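Local coordinates for protein transcriptional regulator (Bacillus halodurans, PDB 1Z4E) that regulates transcription and has the GNAT acetyltransferase fold, so it may also transfer acyl groups, at the interface of chains A and B. Residues are numbered along the deposited sequence; one frame, centred on the assembly and turned at random. Chains: chain A/B, transcriptional regulator.

Contacts 1 and 2 lie on the same two-fold symmetric interface, the centres of their C-alpha atoms about 23 Å apart. They are joined through one stretch of chain B: the short helix 79-82 that docks in contact 2 leads into strand 84-93, which carries B:Glu89 of contact 1. Chain A supplies A:Tyr77, its own strand 84-93 and strand 121-127 to contact 1, where strand 147-152 of chain B pairs with the last, and helix 40-51 with A:Glu32 to contact 2. Each contact has a twin with the chains exchanged, so the pair is held both at its strands and at a projecting turn, consistent with a dimer.

Contact 1: the interface of chains A and B. Residues chain A 77, 85, 123; chain B 89, 150.
Strand 121-127 of chain A meets the C-terminal strand 147-152 of chain B in an antiparallel beta bridge, A:Gln123 opposite B:Lys150, within the GNAT fold. The two side chains run side by side in the same direction, A:Gln123 CB packing on B:Lys150 CD at 3.6 Å. The bend at chi2 of the lysine (-79°) lays its chain along the glutamine, and B:Lys150 NZ gives a hydrogen bond of 2.6 Å to the amide oxygen A:Gln123 OE1. This amine nitrogen sits above the amide plane, not on a lone pair. On the opposite side of that plane, and tilted only 25° from it, A:Arg85 NH1 donates to A:Gln123 OE1 at 3.1 Å, with that oxygen at the edge of the guanidinium and in its plane. Two groups that are probably cationic share one oxygen and may polarise the amide.

The other amide atom, A:Gln123 NE2, is tied at 2.9 Å to the oxygen of water 1, which continues to the carboxylate oxygen OE1 of B:Glu89. That glutamate comes towards A:Arg85 from the opposite direction, and B:Glu89 OE2 forms a salt bridge with A:Arg85 NH2 at 3.3 Å. The planes of guanidinium and carboxylate are 58° apart, so the pair is not a flat two-point match. A:Tyr77 crosses the glutamate at about a right angle, A:Tyr77 CD1 on the methylene B:Glu89 CG at 3.8 Å. Replacing A:Gln123 with leucine would probably leave B:Lys150 NZ and A:Arg85 NH1 without their shared acceptor and break the water link to B:Glu89. The site joins strands of the two chains and ties their polar side chains into one network, which likely helps hold the pair together.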
ATOM      1  N   TYR A  77       2.511   9.733  -4.569  1.00 11.69           N
ATOM      2  CA  TYR A  77       3.787   9.590  -3.879  1.00 13.58           C
ATOM      3  C   TYR A  77       4.758  10.564  -4.553  1.00 13.98           C
ATOM      4  O   TYR A  77       4.500  11.025  -5.665  1.00 11.40           O
ATOM      5  CB  TYR A  77       4.331   8.164  -4.038  1.00 15.91           C
ATOM      6  CG  TYR A  77       3.450   7.084  -3.455  1.00 19.40           C
ATOM      7  CD1 TYR A  77       3.609   6.650  -2.137  1.00 15.43           C
ATOM      8  CD2 TYR A  77       2.454   6.494  -4.225  1.00 18.38           C
ATOM      9  CE1 TYR A  77       2.784   5.639  -1.604  1.00 19.00           C
ATOM     10  CE2 TYR A  77       1.637   5.504  -3.714  1.00 18.46           C
ATOM     11  CZ  TYR A  77       1.803   5.075  -2.413  1.00 17.65           C
ATOM     12  OH  TYR A  77       0.988   4.068  -1.951  1.00 22.88           O
ATOM     13  N   ARG A  85       0.324   5.631  -7.534  1.00 12.34           N
ATOM     14  CA  ARG A  85       0.412   4.179  -7.628  1.00 14.78           C
ATOM     15  C   ARG A  85      -0.932   3.602  -7.229  1.00 12.87           C
ATOM     16  O   ARG A  85      -1.669   4.210  -6.448  1.00 10.67           O
ATOM     17  CB  ARG A  85       1.449   3.606  -6.660  1.00 10.13           C
ATOM     18  CG  ARG A  85       2.846   4.174  -6.781  1.00 18.74           C
ATOM     19  CD  ARG A  85       3.784   3.393  -5.876  1.00 12.31           C
ATOM     20  NE  ARG A  85       5.086   4.033  -5.745  1.00 14.99           N
ATOM     21  CZ  ARG A  85       6.135   3.476  -5.143  1.00 16.89           C
ATOM     22  NH1 ARG A  85       6.027   2.259  -4.621  1.00 12.29           N
ATOM     23  NH2 ARG A  85       7.282   4.142  -5.048  1.00 19.25           N
ATOM     24  N   GLN A 123       0.813  -2.231  -7.608  1.00 10.59           N
ATOM     25  CA  GLN A 123       1.531  -3.094  -6.682  1.00 13.97           C
ATOM     26  C   GLN A 123       0.604  -3.820  -5.725  1.00 12.10           C
ATOM     27  O   GLN A 123      -0.570  -3.461  -5.573  1.00 10.48           O
ATOM     28  CB  GLN A 123       2.515  -2.252  -5.867  1.00 15.06           C
ATOM     29  CG  GLN A 123       1.860  -1.007  -5.268  1.00 17.24           C
ATOM     30  CD  GLN A 123       2.821  -0.140  -4.461  1.00 18.94           C
ATOM     31  OE1 GLN A 123       4.009  -0.055  -4.769  1.00 17.57           O
ATOM     32  NE2 GLN A 123       2.297   0.523  -3.436  1.00 18.60           N
TER
ATOM     33  N   GLU B  89       6.259   3.914   3.045  1.00 14.62           N
ATOM     34  CA  GLU B  89       6.839   3.836   1.710  1.00 17.86           C
ATOM     35  C   GLU B  89       8.027   4.778   1.554  1.00 18.85           C
ATOM     36  O   GLU B  89       7.936   5.963   1.876  1.00 16.43           O
ATOM     37  CB  GLU B  89       5.782   4.192   0.660  1.00 23.90           C
ATOM     38  CG  GLU B  89       6.322   4.345  -0.763  1.00 18.63           C
ATOM     39  CD  GLU B  89       6.916   3.055  -1.311  1.00 21.09           C
ATOM     40  OE1 GLU B  89       6.306   1.990  -1.107  1.00 22.63           O
ATOM     41  OE2 GLU B  89       7.985   3.111  -1.955  1.00 26.73           O
ATOM     42  N   LYS B 150       5.345  -5.823  -8.082  1.00 14.71           N
ATOM     43  CA  LYS B 150       5.223  -4.523  -8.754  1.00 17.18           C
ATOM     44  C   LYS B 150       5.090  -4.674 -10.272  1.00 19.06           C
ATOM     45  O   LYS B 150       5.612  -5.624 -10.853  1.00 14.54           O
ATOM     46  CB  LYS B 150       6.468  -3.666  -8.494  1.00 17.54           C
ATOM     47  CG  LYS B 150       6.929  -3.583  -7.054  1.00 18.78           C
ATOM     48  CD  LYS B 150       6.101  -2.612  -6.239  1.00 21.12           C
ATOM     49  CE  LYS B 150       6.712  -2.426  -4.850  1.00 18.42           C
ATOM     50  NZ  LYS B 150       5.747  -1.820  -3.899  1.00 17.32           N
TER
HETATM   51  O   HOH W   1       3.601   1.489  -1.093  1.00 22.88           O

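Contact 2: the interface of chains A and B. Residues chain A 32, 41-42; chain B 78, 80-82.
The short helix 79-82 of chain B, with B:Leu78 before it, docks against the start of helix 40-51 and the loop residue A:Glu32 of chain A. Positive phi and psi at B:Tyr80, B:Gln81 and B:Gly82 show that the turn is left-handed, and its consecutive backbone amides face A:Glu32. The carboxylate receives both. B:Tyr80 N bonds to A:Glu32 OE2 at 2.7 Å. B:Gln81 N bonds to A:Glu32 OE1 at 2.9 Å. Each amide arrives on the syn side of its oxygen, tilted 20° and 27° respectively from the carboxylate plane. The bend at chi2 of the glutamate (-59°) helps turn its two oxygens towards the amides.

A:Tyr42 positions the carboxylate from within chain A and also touches chain B. Its phenol OH donates a short hydrogen bond to A:Glu32 OE1, which accepts it with its anti lone pair, on the side away from OE2, so the syn side remains for B:Gln81 N; this oxygen lies at the edge of the A:Tyr42 ring, in its plane. With bonds to both oxygens and a further one from the phenol, rotation of the carboxylate is probably restricted.

The same ring also bears on the turn itself. B:Gln81 CA lies over the face of A:Tyr42, 3.8 Å from the ring centroid, as a CH-pi contact, and the side chain continues past the hydroxyl, B:Gln81 CG coming within 3.5 Å of A:Tyr42 OH. At the start of helix 40-51, A:Ser41 OG makes a weak bond to B:Gln81 O. Water 2 links A:Ser41 O with B:Gly82 O, and water 3 joins A:Ser41 OG to the side-chain oxygen B:Gln81 OE1, 2.7 Å from the water oxygen.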
ATOM      1  N   GLU A  32     -10.893 -13.317   9.956  1.00 22.43           N
ATOM      2  CA  GLU A  32     -12.206 -12.716   9.763  1.00 23.21           C
ATOM      3  C   GLU A  32     -13.274 -13.241  10.716  1.00 25.00           C
ATOM      4  O   GLU A  32     -13.055 -14.196  11.461  1.00 23.63           O
ATOM      5  CB  GLU A  32     -12.662 -12.929   8.317  1.00 21.32           C
ATOM      6  CG  GLU A  32     -11.661 -12.467   7.269  1.00 22.10           C
ATOM      7  CD  GLU A  32     -11.319 -10.987   7.381  1.00 18.54           C
ATOM      8  OE1 GLU A  32     -12.103 -10.217   7.977  1.00 19.61           O
ATOM      9  OE2 GLU A  32     -10.265 -10.587   6.858  1.00 20.36           O
ATOM     10  N   SER A  41     -17.914  -3.712  12.501  1.00 18.91           N
ATOM     11  CA  SER A  41     -16.573  -3.308  12.087  1.00 16.89           C
ATOM     12  C   SER A  41     -16.445  -3.339  10.560  1.00 18.35           C
ATOM     13  O   SER A  41     -15.784  -2.482   9.973  1.00 16.04           O
ATOM     14  CB  SER A  41     -15.522  -4.226  12.719  1.00 21.53           C
ATOM     15  OG  SER A  41     -15.699  -5.567  12.303  1.00 25.40           O
ATOM     16  N   TYR A  42     -17.074  -4.320   9.915  1.00 15.96           N
ATOM     17  CA  TYR A  42     -17.028  -4.416   8.452  1.00 17.36           C
ATOM     18  C   TYR A  42     -17.843  -3.278   7.849  1.00 17.87           C
ATOM     19  O   TYR A  42     -17.494  -2.725   6.803  1.00 17.53           O
ATOM     20  CB  TYR A  42     -17.610  -5.748   7.960  1.00 15.89           C
ATOM     21  CG  TYR A  42     -16.740  -6.963   8.206  1.00 16.42           C
ATOM     22  CD1 TYR A  42     -15.530  -7.128   7.535  1.00 16.37           C
ATOM     23  CD2 TYR A  42     -17.133  -7.951   9.109  1.00 15.93           C
ATOM     24  CE1 TYR A  42     -14.732  -8.251   7.756  1.00 14.25           C
ATOM     25  CE2 TYR A  42     -16.343  -9.074   9.343  1.00 13.40           C
ATOM     26  CZ  TYR A  42     -15.145  -9.220   8.662  1.00 15.48           C
ATOM     27  OH  TYR A  42     -14.368 -10.331   8.892  1.00 19.35           O
TER
ATOM     28  N   LEU B  78     -11.512  -3.876   4.210  1.00 19.70           N
ATOM     29  CA  LEU B  78     -12.536  -4.802   4.687  1.00 21.69           C
ATOM     30  C   LEU B  78     -11.881  -5.943   5.459  1.00 19.18           C
ATOM     31  O   LEU B  78     -12.456  -6.460   6.412  1.00 16.53           O
ATOM     32  CB  LEU B  78     -13.319  -5.420   3.527  1.00 24.36           C
ATOM     33  CG  LEU B  78     -14.625  -4.792   3.057  1.00 29.05           C
ATOM     34  CD1 LEU B  78     -15.335  -5.793   2.151  1.00 24.86           C
ATOM     35  CD2 LEU B  78     -15.513  -4.440   4.250  1.00 29.36           C
ATOM     36  N   TYR B  80      -9.407  -8.245   7.878  1.00 15.65           N
ATOM     37  CA  TYR B  80      -9.095  -8.146   9.297  1.00 21.16           C
ATOM     38  C   TYR B  80     -10.250  -7.466  10.011  1.00 19.40           C
ATOM     39  O   TYR B  80     -10.058  -6.602  10.872  1.00 20.88           O
ATOM     40  CB  TYR B  80      -7.791  -7.370   9.499  1.00 31.49           C
ATOM     41  CG  TYR B  80      -6.573  -8.192   9.153  1.00 31.28           C
ATOM     42  CD1 TYR B  80      -6.122  -9.189  10.016  1.00 30.87           C
ATOM     43  CD2 TYR B  80      -5.898  -8.008   7.948  1.00 29.27           C
ATOM     44  CE1 TYR B  80      -5.032  -9.986   9.687  1.00 35.22           C
ATOM     45  CE2 TYR B  80      -4.803  -8.805   7.607  1.00 32.38           C
ATOM     46  CZ  TYR B  80      -4.379  -9.792   8.485  1.00 36.46           C
ATOM     47  OH  TYR B  80      -3.305 -10.590   8.168  1.00 33.35           O
ATOM     48  N   GLN B  81     -11.460  -7.866   9.631  1.00 20.43           N
ATOM     49  CA  GLN B  81     -12.667  -7.320  10.221  1.00 22.10           C
ATOM     50  C   GLN B  81     -12.699  -5.797  10.132  1.00 23.14           C
ATOM     51  O   GLN B  81     -12.921  -5.109  11.126  1.00 20.69           O
ATOM     52  CB  GLN B  81     -12.780  -7.786  11.679  1.00 18.91           C
ATOM     53  CG  GLN B  81     -12.818  -9.303  11.808  1.00 24.63           C
ATOM     54  CD  GLN B  81     -12.879  -9.782  13.248  1.00 25.38           C
ATOM     55  OE1 GLN B  81     -13.771  -9.400  14.005  1.00 25.97           O
ATOM     56  NE2 GLN B  81     -11.931 -10.630  13.629  1.00 25.04           N
ATOM     57  N   GLY B  82     -12.464  -5.277   8.929  1.00 16.71           N
ATOM     58  CA  GLY B  82     -12.492  -3.837   8.722  1.00 17.59           C
ATOM     59  C   GLY B  82     -11.384  -3.049   9.394  1.00 18.25           C
ATOM     60  O   GLY B  82     -11.604  -1.932   9.862  1.00 19.17           O
TER
HETATM   61  O   HOH W   2     -13.893  -0.870  10.996  1.00 22.64           O
HETATM   62  O   HOH W   3     -15.430  -7.274  14.398  1.00 31.68           O